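Local structure of galectin-1 (Bufo arenarum, 1A78) at residues Leu10-Lys13 with Cys17-Ile20; Ala48-Asp51 with Val56-Ile59; Trp69-Arg74 with Pro110-Leu115; Gly83-Val88 with Ala127-Thr132. The protein binds beta-galactosides, probably along with other complex carbohydrates, as a homodimer, and may regulate apoptosis and cell differentiation. All coordinates share one frame; numbering follows the deposited sequence.

Contact 1. Residues Leu10-Lys13 with Cys17-Ile20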
loop_
_atom_site.group_PDB
_atom_site.type_symbol
_atom_site.label_atom_id
_atom_site.label_comp_id
_atom_site.label_asym_id
_atom_site.label_seq_id
_atom_site.Cartn_x
_atom_site.Cartn_y
_atom_site.Cartn_z
ATOM N N LEU A 10 -2.519 -7.754 -2.015
ATOM C CA LEU A 10 -1.370 -7.795 -1.111
ATOM C C LEU A 10 -0.636 -9.138 -1.204
ATOM O O LEU A 10 0.556 -9.214 -0.936
ATOM C CB LEU A 10 -1.827 -7.545 0.340
ATOM C CG LEU A 10 -0.815 -7.503 1.503
ATOM C CD1 LEU A 10 0.012 -6.248 1.416
ATOM C CD2 LEU A 10 -1.524 -7.533 2.855
ATOM N N ASN A 11 -1.360 -10.190 -1.572
ATOM C CA ASN A 11 -0.823 -11.552 -1.682
ATOM C C ASN A 11 0.082 -12.017 -0.554
ATOM O O ASN A 11 1.189 -12.490 -0.791
ATOM C CB ASN A 11 -0.124 -11.773 -3.032
ATOM C CG ASN A 11 0.177 -13.249 -3.299
ATOM O OD1 ASN A 11 -0.745 -14.058 -3.467
ATOM N ND2 ASN A 11 1.463 -13.611 -3.313
ATOM N N LEU A 12 -0.387 -11.905 0.679
ATOM C CA LEU A 12 0.415 -12.349 1.812
ATOM C C LEU A 12 0.181 -13.842 1.962
ATOM O O LEU A 12 -0.939 -14.266 2.183
ATOM C CB LEU A 12 0.019 -11.594 3.090
ATOM C CG LEU A 12 0.942 -11.665 4.315
ATOM C CD1 LEU A 12 2.277 -10.963 4.045
ATOM C CD2 LEU A 12 0.257 -11.014 5.497
ATOM N N LYS A 13 1.228 -14.641 1.768
ATOM C CA LYS A 13 1.138 -16.099 1.866
ATOM C C LYS A 13 1.723 -16.479 3.198
ATOM O O LYS A 13 2.442 -15.679 3.803
ATOM C CB LYS A 13 1.945 -16.764 0.744
ATOM C CG LYS A 13 1.552 -16.316 -0.670
ATOM C CD LYS A 13 2.313 -17.089 -1.723
ATOM C CE LYS A 13 1.711 -16.899 -3.122
ATOM N NZ LYS A 13 0.291 -17.391 -3.236
ATOM N N CYS A 17 5.167 -11.607 6.052
ATOM C CA CYS A 17 4.591 -10.634 6.935
ATOM C C CYS A 17 4.427 -9.285 6.297
ATOM O O CYS A 17 4.961 -9.040 5.223
ATOM C CB CYS A 17 5.490 -10.496 8.158
ATOM S SG CYS A 17 7.109 -9.832 7.744
ATOM N N VAL A 18 3.671 -8.426 6.966
ATOM C CA VAL A 18 3.435 -7.072 6.523
ATOM C C VAL A 18 3.584 -6.180 7.752
ATOM O O VAL A 18 3.134 -6.522 8.837
ATOM C CB VAL A 18 2.038 -6.915 5.798
ATOM C CG1 VAL A 18 0.933 -7.593 6.545
ATOM C CG2 VAL A 18 1.702 -5.475 5.584
ATOM N N GLU A 19 4.302 -5.084 7.602
ATOM C CA GLU A 19 4.520 -4.156 8.685
ATOM C C GLU A 19 3.890 -2.836 8.276
ATOM O O GLU A 19 4.203 -2.312 7.204
ATOM C CB GLU A 19 6.026 -3.957 8.890
ATOM C CG GLU A 19 6.402 -2.767 9.783
ATOM C CD GLU A 19 7.819 -2.267 9.533
ATOM O OE1 GLU A 19 8.779 -2.854 10.087
ATOM O OE2 GLU A 19 7.971 -1.280 8.776
ATOM N N ILE A 20 2.985 -2.316 9.098
ATOM C CA ILE A 20 2.337 -1.045 8.817
ATOM C C ILE A 20 2.942 -0.000 9.736
ATOM O O ILE A 20 3.338 -0.317 10.845
ATOM C CB ILE A 20 0.796 -1.112 9.005
ATOM C CG1 ILE A 20 0.128 -1.631 7.731
ATOM C CG2 ILE A 20 0.220 0.272 9.274
ATOM C CD1 ILE A 20 0.408 -3.060 7.434
#
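Across the interior of the beta sandwich, L12 and L10 of strand 6-12 reach V18 of strand 16-23. The axes of 10-12 and 17-20 lie 8.5 Å apart, with their chain directions 129° apart. No hydrogen bond joins the segments; the contact is van der Waals packing, mostly between apolar side chains. L12 contributes most. Its CG stands trans to the main-chain nitrogen (chi1 -166°), which carries both methyls over the facing strand: L12 CD1 lies 3.5 Å from C17 O, and L12 CD2 is 3.6 Å from V18 CG1. The two side chains cross nearly at right angles. L10 adds a looser methyl contact, its CD2 4.4 Å from the same CG1 of V18.

The sandwich is that of the galectin carbohydrate-recognition domain, and here strand 6-12, outermost in its sheet within the chain, packs on strand 16-23 of the other sheet. The end of strand 6-12 is shaped by a G1 beta bulge in which N11 and L12 together face I118; N11 adopts the positive phi expected at the first bulge position and directs its side chain outward, where OD1 bonds to S117 OG, while L12 turns inward. Beyond V18, I131 adds to the same apolar cluster, and F128 of the second subunit packs on L10. C17 directs CB away from segment 10-13, and its side chain lies about 3 Å from a bound dithiothreitol, probably from the crystallisation liquor.

Contact 2. Residues Ala48-Asp51 with Val56-Ile59. With YIO (1-thio-beta-D-galactopyranose), chain C; GAL (beta-D-galactopyranose), chain B.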
loop_
_atom_site.group_PDB
_atom_site.type_symbol
_atom_site.label_atom_id
_atom_site.label_comp_id
_atom_site.label_asym_id
_atom_site.label_seq_id
_atom_site.Cartn_x
_atom_site.Cartn_y
_atom_site.Cartn_z
ATOM N N ALA A 48 -7.349 -1.142 18.205
ATOM C CA ALA A 48 -6.756 -0.587 19.422
ATOM C C ALA A 48 -7.684 0.521 19.908
ATOM O O ALA A 48 -7.760 1.595 19.300
ATOM C CB ALA A 48 -5.360 -0.033 19.151
ATOM N N ARG A 49 -8.370 0.262 21.019
ATOM C CA ARG A 49 -9.325 1.196 21.601
ATOM C C ARG A 49 -8.816 2.071 22.733
ATOM O O ARG A 49 -8.637 1.614 23.844
ATOM C CB ARG A 49 -10.561 0.419 22.072
ATOM C CG ARG A 49 -11.246 -0.345 20.942
ATOM C CD ARG A 49 -12.495 -1.088 21.389
ATOM N NE ARG A 49 -13.186 -1.702 20.256
ATOM C CZ ARG A 49 -14.301 -2.429 20.337
ATOM N NH1 ARG A 49 -14.890 -2.651 21.509
ATOM N NH2 ARG A 49 -14.809 -2.969 19.242
ATOM N N PHE A 50 -8.571 3.337 22.437
ATOM C CA PHE A 50 -8.130 4.277 23.462
ATOM C C PHE A 50 -9.295 4.496 24.433
ATOM O O PHE A 50 -9.158 4.348 25.642
ATOM C CB PHE A 50 -7.731 5.611 22.830
ATOM C CG PHE A 50 -6.427 5.563 22.129
ATOM C CD1 PHE A 50 -5.244 5.747 22.837
ATOM C CD2 PHE A 50 -6.366 5.273 20.767
ATOM C CE1 PHE A 50 -4.003 5.636 22.197
ATOM C CE2 PHE A 50 -5.136 5.161 20.113
ATOM C CZ PHE A 50 -3.949 5.341 20.833
ATOM N N ASP A 51 -10.453 4.812 23.882
ATOM C CA ASP A 51 -11.631 5.023 24.673
ATOM C C ASP A 51 -12.784 4.784 23.719
ATOM O O ASP A 51 -13.224 5.703 23.045
ATOM C CB ASP A 51 -11.627 6.457 25.178
ATOM C CG ASP A 51 -12.710 6.719 26.194
ATOM O OD1 ASP A 51 -13.385 5.748 26.610
ATOM O OD2 ASP A 51 -12.878 7.896 26.581
ATOM N N VAL A 56 -11.296 0.936 27.386
ATOM C CA VAL A 56 -10.393 2.076 27.522
ATOM C C VAL A 56 -9.011 1.453 27.451
ATOM O O VAL A 56 -8.776 0.452 28.118
ATOM C CB VAL A 56 -10.659 2.826 28.884
ATOM C CG1 VAL A 56 -9.657 3.945 29.098
ATOM C CG2 VAL A 56 -12.105 3.412 28.907
ATOM N N ASN A 57 -8.147 1.957 26.570
ATOM C CA ASN A 57 -6.800 1.410 26.376
ATOM C C ASN A 57 -6.759 -0.108 26.272
ATOM O O ASN A 57 -5.957 -0.761 26.935
ATOM C CB ASN A 57 -5.852 1.835 27.482
ATOM C CG ASN A 57 -5.310 3.202 27.278
ATOM O OD1 ASN A 57 -6.036 4.126 26.922
ATOM N ND2 ASN A 57 -4.031 3.365 27.533
ATOM N N LYS A 58 -7.553 -0.672 25.380
ATOM C CA LYS A 58 -7.593 -2.123 25.225
ATOM C C LYS A 58 -7.461 -2.445 23.736
ATOM O O LYS A 58 -7.688 -1.588 22.895
ATOM C CB LYS A 58 -8.949 -2.631 25.729
ATOM C CG LYS A 58 -8.985 -4.083 26.139
ATOM C CD LYS A 58 -8.491 -4.222 27.552
ATOM C CE LYS A 58 -9.463 -3.541 28.518
ATOM N NZ LYS A 58 -8.896 -3.347 29.904
ATOM N N ILE A 59 -7.111 -3.684 23.420
ATOM C CA ILE A 59 -6.968 -4.148 22.046
ATOM C C ILE A 59 -8.027 -5.213 21.835
ATOM O O ILE A 59 -8.085 -6.184 22.580
ATOM C CB ILE A 59 -5.565 -4.785 21.799
ATOM C CG1 ILE A 59 -4.513 -3.691 21.678
ATOM C CG2 ILE A 59 -5.562 -5.701 20.562
ATOM C CD1 ILE A 59 -3.126 -4.238 21.462
HETATM C C1 YIO C . -17.781 -3.810 17.351
HETATM C C2 YIO C . -17.185 -2.658 16.581
HETATM C C3 YIO C . -16.522 -3.166 15.316
HETATM C C4 YIO C . -15.438 -4.130 15.712
HETATM C C5 YIO C . -16.045 -5.258 16.546
HETATM C C6 YIO C . -15.003 -6.202 17.085
HETATM O O2 YIO C . -18.201 -1.740 16.247
HETATM O O3 YIO C . -15.945 -2.078 14.620
HETATM O O4 YIO C . -14.445 -3.436 16.448
HETATM O O5 YIO C . -16.763 -4.750 17.686
HETATM O O6 YIO C . -15.619 -7.418 17.482
HETATM S S1 YIO C . -18.261 -3.095 18.946
HETATM C C1 GAL B . -18.903 -4.612 19.734
HETATM C C2 GAL B . -18.341 -4.731 21.161
HETATM C C3 GAL B . -18.782 -6.051 21.804
HETATM C C4 GAL B . -20.311 -6.178 21.743
HETATM C C5 GAL B . -20.754 -6.056 20.300
HETATM C C6 GAL B . -22.260 -6.129 20.218
HETATM O O2 GAL B . -16.925 -4.667 21.152
HETATM O O3 GAL B . -18.344 -6.088 23.154
HETATM O O4 GAL B . -20.924 -5.132 22.491
HETATM O O5 GAL B . -20.340 -4.763 19.770
HETATM O O6 GAL B . -22.717 -5.692 18.958
#
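V56 meets D51 at the far end of an antiparallel pairing whose other end belongs to the galactoside-binding site; a G1 beta bulge interrupts the pairing, N57 and K58 both facing R49. The side chains of V56 and D51 run alongside each other, with V56 CG2 3.5 Å from D51 OD1. V56 also offers its alpha hydrogen to the chain opposite: V56 CA is 3.2 Å from F50 O. N57 follows with positive phi, as is usual at the first position of a G1 bulge, and its N donates to that same F50 O at 2.8 Å, from 45° above the carbonyl plane. K58, the second bulge residue, makes the hydrogen-bonded pair with R49. Its N bonds to R49 O at 3.0 Å, and its O receives R49 N at 2.7 Å in nearly linear alignment with the C=O bond, while its NZ leaves for E76. I59 then faces A48 in a non-hydrogen-bonded pair.

From this paired backbone the R49 side chain extends to the sugars. Chi1 of -59° sets CG opposite the carbonyl carbon, and the chain runs extended to NE, which bonds to N47 OD1. The guanidinium presents its edge to both sugars of thiodigalactoside, and NH1 also pairs with D55. NH2 donates to O4 of the thiogalactose (YIO) at 2.9 Å, and NH1 donates to O2 of the second galactose (GAL), also at 2.9 Å.

Contact 3. Residues Trp69-Arg74 with Pro110-Leu115. With YIO (1-thio-beta-D-galactopyranose), chain C; GAL (beta-D-galactopyranose), chain B.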
loop_
_atom_site.group_PDB
_atom_site.type_symbol
_atom_site.label_atom_id
_atom_site.label_comp_id
_atom_site.label_asym_id
_atom_site.label_seq_id
_atom_site.Cartn_x
_atom_site.Cartn_y
_atom_site.Cartn_z
ATOM N N TRP A 69 -19.589 -10.427 12.641
ATOM C CA TRP A 69 -18.438 -10.517 13.515
ATOM C C TRP A 69 -18.410 -11.855 14.255
ATOM O O TRP A 69 -19.450 -12.473 14.466
ATOM C CB TRP A 69 -18.464 -9.386 14.500
ATOM C CG TRP A 69 -18.213 -8.080 13.888
ATOM C CD1 TRP A 69 -19.118 -7.085 13.702
ATOM C CD2 TRP A 69 -16.959 -7.572 13.438
ATOM N NE1 TRP A 69 -18.513 -5.981 13.176
ATOM C CE2 TRP A 69 -17.182 -6.247 12.997
ATOM C CE3 TRP A 69 -15.663 -8.099 13.365
ATOM C CZ2 TRP A 69 -16.163 -5.436 12.484
ATOM C CZ3 TRP A 69 -14.643 -7.291 12.854
ATOM C CH2 TRP A 69 -14.907 -5.970 12.420
ATOM N N GLY A 70 -17.211 -12.340 14.566
ATOM C CA GLY A 70 -17.060 -13.613 15.281
ATOM C C GLY A 70 -16.772 -13.384 16.763
ATOM O O GLY A 70 -17.130 -12.341 17.304
ATOM N N SER A 71 -16.076 -14.300 17.412
ATOM C CA SER A 71 -15.788 -14.116 18.839
ATOM C C SER A 71 -14.630 -13.184 19.093
ATOM O O SER A 71 -13.512 -13.456 18.665
ATOM C CB SER A 71 -15.473 -15.452 19.508
ATOM O OG SER A 71 -16.387 -16.445 19.083
ATOM N N GLU A 72 -14.873 -12.123 19.844
ATOM C CA GLU A 72 -13.818 -11.172 20.142
ATOM C C GLU A 72 -12.778 -11.824 21.043
ATOM O O GLU A 72 -13.084 -12.764 21.785
ATOM C CB GLU A 72 -14.366 -9.930 20.853
ATOM C CG GLU A 72 -15.378 -9.100 20.065
ATOM C CD GLU A 72 -15.604 -7.720 20.676
ATOM O OE1 GLU A 72 -15.284 -7.543 21.858
ATOM O OE2 GLU A 72 -16.075 -6.794 19.989
ATOM N N GLN A 73 -11.542 -11.347 20.927
ATOM C CA GLN A 73 -10.419 -11.794 21.735
ATOM C C GLN A 73 -9.838 -10.477 22.196
ATOM O O GLN A 73 -9.348 -9.703 21.376
ATOM C CB GLN A 73 -9.377 -12.562 20.916
ATOM C CG GLN A 73 -8.041 -12.724 21.662
ATOM C CD GLN A 73 -7.024 -13.593 20.927
ATOM O OE1 GLN A 73 -7.344 -14.696 20.484
ATOM N NE2 GLN A 73 -5.791 -13.098 20.801
ATOM N N ARG A 74 -9.978 -10.162 23.475
ATOM C CA ARG A 74 -9.442 -8.909 23.978
ATOM C C ARG A 74 -8.023 -9.113 24.491
ATOM O O ARG A 74 -7.629 -10.244 24.753
ATOM C CB ARG A 74 -10.333 -8.348 25.088
ATOM C CG ARG A 74 -11.626 -7.746 24.586
ATOM C CD ARG A 74 -12.184 -6.722 25.573
ATOM N NE ARG A 74 -13.238 -5.893 24.984
ATOM C CZ ARG A 74 -14.321 -6.372 24.381
ATOM N NH1 ARG A 74 -14.512 -7.681 24.295
ATOM N NH2 ARG A 74 -15.167 -5.547 23.775
ATOM N N PRO A 110 -6.141 -16.702 16.192
ATOM C CA PRO A 110 -6.324 -17.884 15.349
ATOM C C PRO A 110 -6.881 -17.582 13.943
ATOM O O PRO A 110 -7.667 -16.637 13.749
ATOM C CB PRO A 110 -7.310 -18.717 16.163
ATOM C CG PRO A 110 -8.179 -17.678 16.742
ATOM C CD PRO A 110 -7.187 -16.650 17.230
ATOM N N VAL A 111 -6.448 -18.376 12.972
ATOM C CA VAL A 111 -6.908 -18.243 11.609
ATOM C C VAL A 111 -8.161 -19.099 11.518
ATOM O O VAL A 111 -8.083 -20.324 11.463
ATOM C CB VAL A 111 -5.835 -18.720 10.619
ATOM C CG1 VAL A 111 -6.449 -18.957 9.246
ATOM C CG2 VAL A 111 -4.752 -17.666 10.525
ATOM N N ARG A 112 -9.320 -18.450 11.514
ATOM C CA ARG A 112 -10.593 -19.163 11.474
ATOM C C ARG A 112 -10.951 -19.646 10.073
ATOM O O ARG A 112 -11.859 -20.447 9.896
ATOM C CB ARG A 112 -11.681 -18.311 12.144
ATOM C CG ARG A 112 -11.088 -17.613 13.375
ATOM C CD ARG A 112 -12.039 -17.386 14.536
ATOM N NE ARG A 112 -12.279 -15.967 14.749
ATOM C CZ ARG A 112 -12.449 -15.373 15.928
ATOM N NH1 ARG A 112 -12.397 -16.062 17.054
ATOM N NH2 ARG A 112 -12.732 -14.078 15.966
ATOM N N LYS A 113 -10.145 -19.245 9.100
ATOM C CA LYS A 113 -10.337 -19.643 7.711
ATOM C C LYS A 113 -9.004 -19.542 7.005
ATOM O O LYS A 113 -8.439 -18.455 6.906
ATOM C CB LYS A 113 -11.340 -18.721 7.018
ATOM C CG LYS A 113 -11.556 -19.056 5.563
ATOM C CD LYS A 113 -12.692 -18.266 4.993
ATOM C CE LYS A 113 -12.858 -18.619 3.533
ATOM N NZ LYS A 113 -13.112 -20.072 3.315
ATOM N N VAL A 114 -8.474 -20.669 6.549
ATOM C CA VAL A 114 -7.193 -20.620 5.862
ATOM C C VAL A 114 -7.377 -20.312 4.382
ATOM O O VAL A 114 -8.149 -20.964 3.675
ATOM C CB VAL A 114 -6.323 -21.875 6.053
ATOM C CG1 VAL A 114 -4.894 -21.434 6.374
ATOM C CG2 VAL A 114 -6.852 -22.742 7.162
ATOM N N LEU A 115 -6.730 -19.232 3.974
ATOM C CA LEU A 115 -6.761 -18.732 2.619
ATOM C C LEU A 115 -5.402 -19.044 2.027
ATOM O O LEU A 115 -4.401 -19.048 2.750
ATOM C CB LEU A 115 -6.938 -17.206 2.656
ATOM C CG LEU A 115 -8.203 -16.710 3.363
ATOM C CD1 LEU A 115 -8.170 -15.199 3.561
ATOM C CD2 LEU A 115 -9.418 -17.151 2.564
HETATM C C1 YIO C . -17.781 -3.810 17.351
HETATM C C2 YIO C . -17.185 -2.658 16.581
HETATM C C3 YIO C . -16.522 -3.166 15.316
HETATM C C4 YIO C . -15.438 -4.130 15.712
HETATM C C5 YIO C . -16.045 -5.258 16.546
HETATM C C6 YIO C . -15.003 -6.202 17.085
HETATM O O2 YIO C . -18.201 -1.740 16.247
HETATM O O3 YIO C . -15.945 -2.078 14.620
HETATM O O4 YIO C . -14.445 -3.436 16.448
HETATM O O5 YIO C . -16.763 -4.750 17.686
HETATM O O6 YIO C . -15.619 -7.418 17.482
HETATM S S1 YIO C . -18.261 -3.095 18.946
HETATM C C1 GAL B . -18.903 -4.612 19.734
HETATM C C2 GAL B . -18.341 -4.731 21.161
HETATM C C3 GAL B . -18.782 -6.051 21.804
HETATM C C4 GAL B . -20.311 -6.178 21.743
HETATM C C5 GAL B . -20.754 -6.056 20.300
HETATM C C6 GAL B . -22.260 -6.129 20.218
HETATM O O2 GAL B . -16.925 -4.667 21.152
HETATM O O3 GAL B . -18.344 -6.088 23.154
HETATM O O4 GAL B . -20.924 -5.132 22.491
HETATM O O5 GAL B . -20.340 -4.763 19.770
HETATM O O6 GAL B . -22.717 -5.692 18.958
#
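R112 reaches from the loop 110-115 to S71, in the irregular part of the strand that carries galactoside-binding residues. Its CB heads toward segment 69-74, and the chain then bends twice, at chi2 (-148°) and chi3 (-114°), as CG and CD bring the guanidinium round to the S71 carbonyl. NE is held by S63 OG, outside the two segments. At the tip, both terminal nitrogens grip one acceptor: NH2 bonds to S71 O at 2.9 Å and NH1 to the same S71 O at 3.3 Å. The oxygen lies close to the guanidinium plane, at its edge. NH1 sits in the carbonyl plane on a lone pair, whereas NH2 comes in from above it. Beside this, NH1 also brushes S71 CB at 4.0 Å.

Farther along, Q73 OE1 rests 3.8 Å from CD of P110, and Q73 NE2 binds S108 O. W69 and E72, on either side of G70 and S71 in the sequence, contact the sugars directly. W69 spreads one indole face beneath the thiogalactose, with YIO C5 3.8 Å above its plane and over its centre. E72 OE2 accepts YIO O6 and GAL O2, each at 2.6 Å, while E72 OE1 forms a salt bridge with R74 NH1 at 2.6 Å. R112 donates twice to the backbone next to E72 and is itself held by S63, an arrangement consistent with a second-shell part, steadying the backbone that leads into the sugar-binding carboxylate.

Contact 4. Residues Gly83-Val88 with Ala127-Thr132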
loop_
_atom_site.group_PDB
_atom_site.type_symbol
_atom_site.label_atom_id
_atom_site.label_comp_id
_atom_site.label_asym_id
_atom_site.label_seq_id
_atom_site.Cartn_x
_atom_site.Cartn_y
_atom_site.Cartn_z
ATOM N N GLY A 83 -1.668 11.036 19.182
ATOM C CA GLY A 83 -0.807 12.021 18.569
ATOM C C GLY A 83 0.607 11.524 18.357
ATOM O O GLY A 83 1.515 12.347 18.307
ATOM N N ALA A 84 0.811 10.207 18.248
ATOM C CA ALA A 84 2.154 9.643 18.027
ATOM C C ALA A 84 2.177 8.638 16.873
ATOM O O ALA A 84 1.144 8.330 16.295
ATOM C CB ALA A 84 2.682 8.998 19.295
ATOM N N GLU A 85 3.363 8.147 16.536
ATOM C CA GLU A 85 3.535 7.184 15.452
ATOM C C GLU A 85 3.479 5.734 15.913
ATOM O O GLU A 85 3.992 5.399 16.978
ATOM C CB GLU A 85 4.884 7.396 14.777
ATOM C CG GLU A 85 4.956 8.592 13.856
ATOM C CD GLU A 85 6.060 8.444 12.812
ATOM O OE1 GLU A 85 5.912 7.568 11.916
ATOM O OE2 GLU A 85 7.058 9.209 12.887
ATOM N N VAL A 86 2.901 4.856 15.103
ATOM C CA VAL A 86 2.849 3.452 15.459
ATOM C C VAL A 86 3.406 2.583 14.355
ATOM O O VAL A 86 3.424 2.985 13.188
ATOM C CB VAL A 86 1.421 2.980 15.746
ATOM C CG1 VAL A 86 0.941 3.596 17.012
ATOM C CG2 VAL A 86 0.491 3.334 14.602
ATOM N N MET A 87 3.813 1.375 14.724
ATOM C CA MET A 87 4.330 0.409 13.772
ATOM C C MET A 87 3.960 -0.988 14.274
ATOM O O MET A 87 4.335 -1.370 15.383
ATOM C CB MET A 87 5.830 0.579 13.637
ATOM C CG MET A 87 6.503 -0.465 12.812
ATOM S SD MET A 87 8.291 -0.180 12.796
ATOM C CE MET A 87 8.502 1.154 14.023
ATOM N N VAL A 88 3.165 -1.717 13.492
ATOM C CA VAL A 88 2.709 -3.060 13.853
ATOM C C VAL A 88 3.080 -4.016 12.715
ATOM O O VAL A 88 3.061 -3.622 11.548
ATOM C CB VAL A 88 1.126 -3.113 14.055
ATOM C CG1 VAL A 88 0.710 -4.404 14.771
ATOM C CG2 VAL A 88 0.620 -1.902 14.830
ATOM N N ALA A 127 -3.183 7.489 10.225
ATOM C CA ALA A 127 -2.536 8.110 9.069
ATOM C C ALA A 127 -1.413 7.217 8.552
ATOM O O ALA A 127 -0.464 6.931 9.266
ATOM C CB ALA A 127 -1.993 9.505 9.423
ATOM N N PHE A 128 -1.559 6.765 7.315
ATOM C CA PHE A 128 -0.595 5.906 6.642
ATOM C C PHE A 128 0.753 6.588 6.368
ATOM O O PHE A 128 0.817 7.754 6.004
ATOM C CB PHE A 128 -1.232 5.448 5.323
ATOM C CG PHE A 128 -0.291 4.760 4.375
ATOM C CD1 PHE A 128 0.038 3.427 4.548
ATOM C CD2 PHE A 128 0.252 5.454 3.298
ATOM C CE1 PHE A 128 0.892 2.793 3.667
ATOM C CE2 PHE A 128 1.107 4.834 2.412
ATOM C CZ PHE A 128 1.428 3.503 2.593
ATOM N N LYS A 129 1.839 5.876 6.600
ATOM C CA LYS A 129 3.154 6.421 6.294
ATOM C C LYS A 129 3.856 5.426 5.376
ATOM O O LYS A 129 4.411 5.810 4.368
ATOM C CB LYS A 129 3.976 6.700 7.564
ATOM C CG LYS A 129 3.417 7.853 8.397
ATOM C CD LYS A 129 4.434 8.402 9.395
ATOM C CE LYS A 129 3.958 9.742 9.982
ATOM N NZ LYS A 129 5.008 10.477 10.778
ATOM N N SER A 130 3.744 4.141 5.695
ATOM C CA SER A 130 4.351 3.090 4.916
ATOM C C SER A 130 3.793 1.693 5.213
ATOM O O SER A 130 3.158 1.452 6.249
ATOM C CB SER A 130 5.874 3.121 5.095
ATOM O OG SER A 130 6.253 2.713 6.389
ATOM N N ILE A 131 4.002 0.794 4.257
ATOM C CA ILE A 131 3.592 -0.591 4.329
ATOM C C ILE A 131 4.743 -1.375 3.698
ATOM O O ILE A 131 5.211 -1.020 2.618
ATOM C CB ILE A 131 2.299 -0.825 3.536
ATOM C CG1 ILE A 131 1.955 -2.311 3.505
ATOM C CG2 ILE A 131 2.440 -0.277 2.113
ATOM C CD1 ILE A 131 0.513 -2.569 3.126
ATOM N N THR A 132 5.197 -2.431 4.361
ATOM C CA THR A 132 6.311 -3.212 3.866
ATOM C C THR A 132 6.048 -4.699 3.961
ATOM O O THR A 132 5.613 -5.177 5.001
ATOM C CB THR A 132 7.560 -2.939 4.715
ATOM O OG1 THR A 132 7.726 -1.533 4.888
ATOM C CG2 THR A 132 8.805 -3.502 4.052
#
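E85 and K129 form a salt bridge over the outer surface of the five-stranded sheet of the galectin sandwich, spanning strand 16-23, which runs between their own strands. K129 NZ lies 3.2 Å from E85 OE2. It sits over the face of the carboxylate, nearly above the carbon CD of E85 at 3.1 Å, and not at the edge where the lone pairs point, so the link is better read as charge attraction than as a directed bond. K129 CD is modelled 3.0 Å from E85 OE1, too close for comfortable packing, which leaves the exact positions of the two side chains doubtful. They cross at about a right angle.

Both chains are extended beyond CG, and this carries their charged ends across strand 16-23. S23 of that intervening strand touches both side chains. K129 also belongs to a classic beta bulge, sharing K21 with S130 as the facing residue. Outward again, S130, I131 and T132 pair antiparallel with a strand of the second subunit, so the sheet continues through the dimer interface. On the same strand F128 packs on T133 of that subunit, and its ring has the backbone N of S130 3.7 Å above one face, offset toward the rim.

How the contacts relate
Two kinds of work are divided over one sandwich. Contacts 2 and 3 share the six-stranded sheet, where strands 58-65 and 68-75 are neighbours; their centres are 19 Å apart, yet R49 comes close to E72 and R74, and both hold the same disaccharide. Contact 4 lies in the five-stranded sheet, and contact 1 links that sheet to the other; contacts 1 and 4 touch, with strand 16-23 flanked by 85-92 and 127-133. Contacts 1, 2 and 3 follow one another along the chain, while 3 and 4 interleave. Contacts 3 and 4 lie on opposite sides of the chain's centre, their centres 24 Å apart, consistent with the sugar site lying away from the strand pairing between subunits.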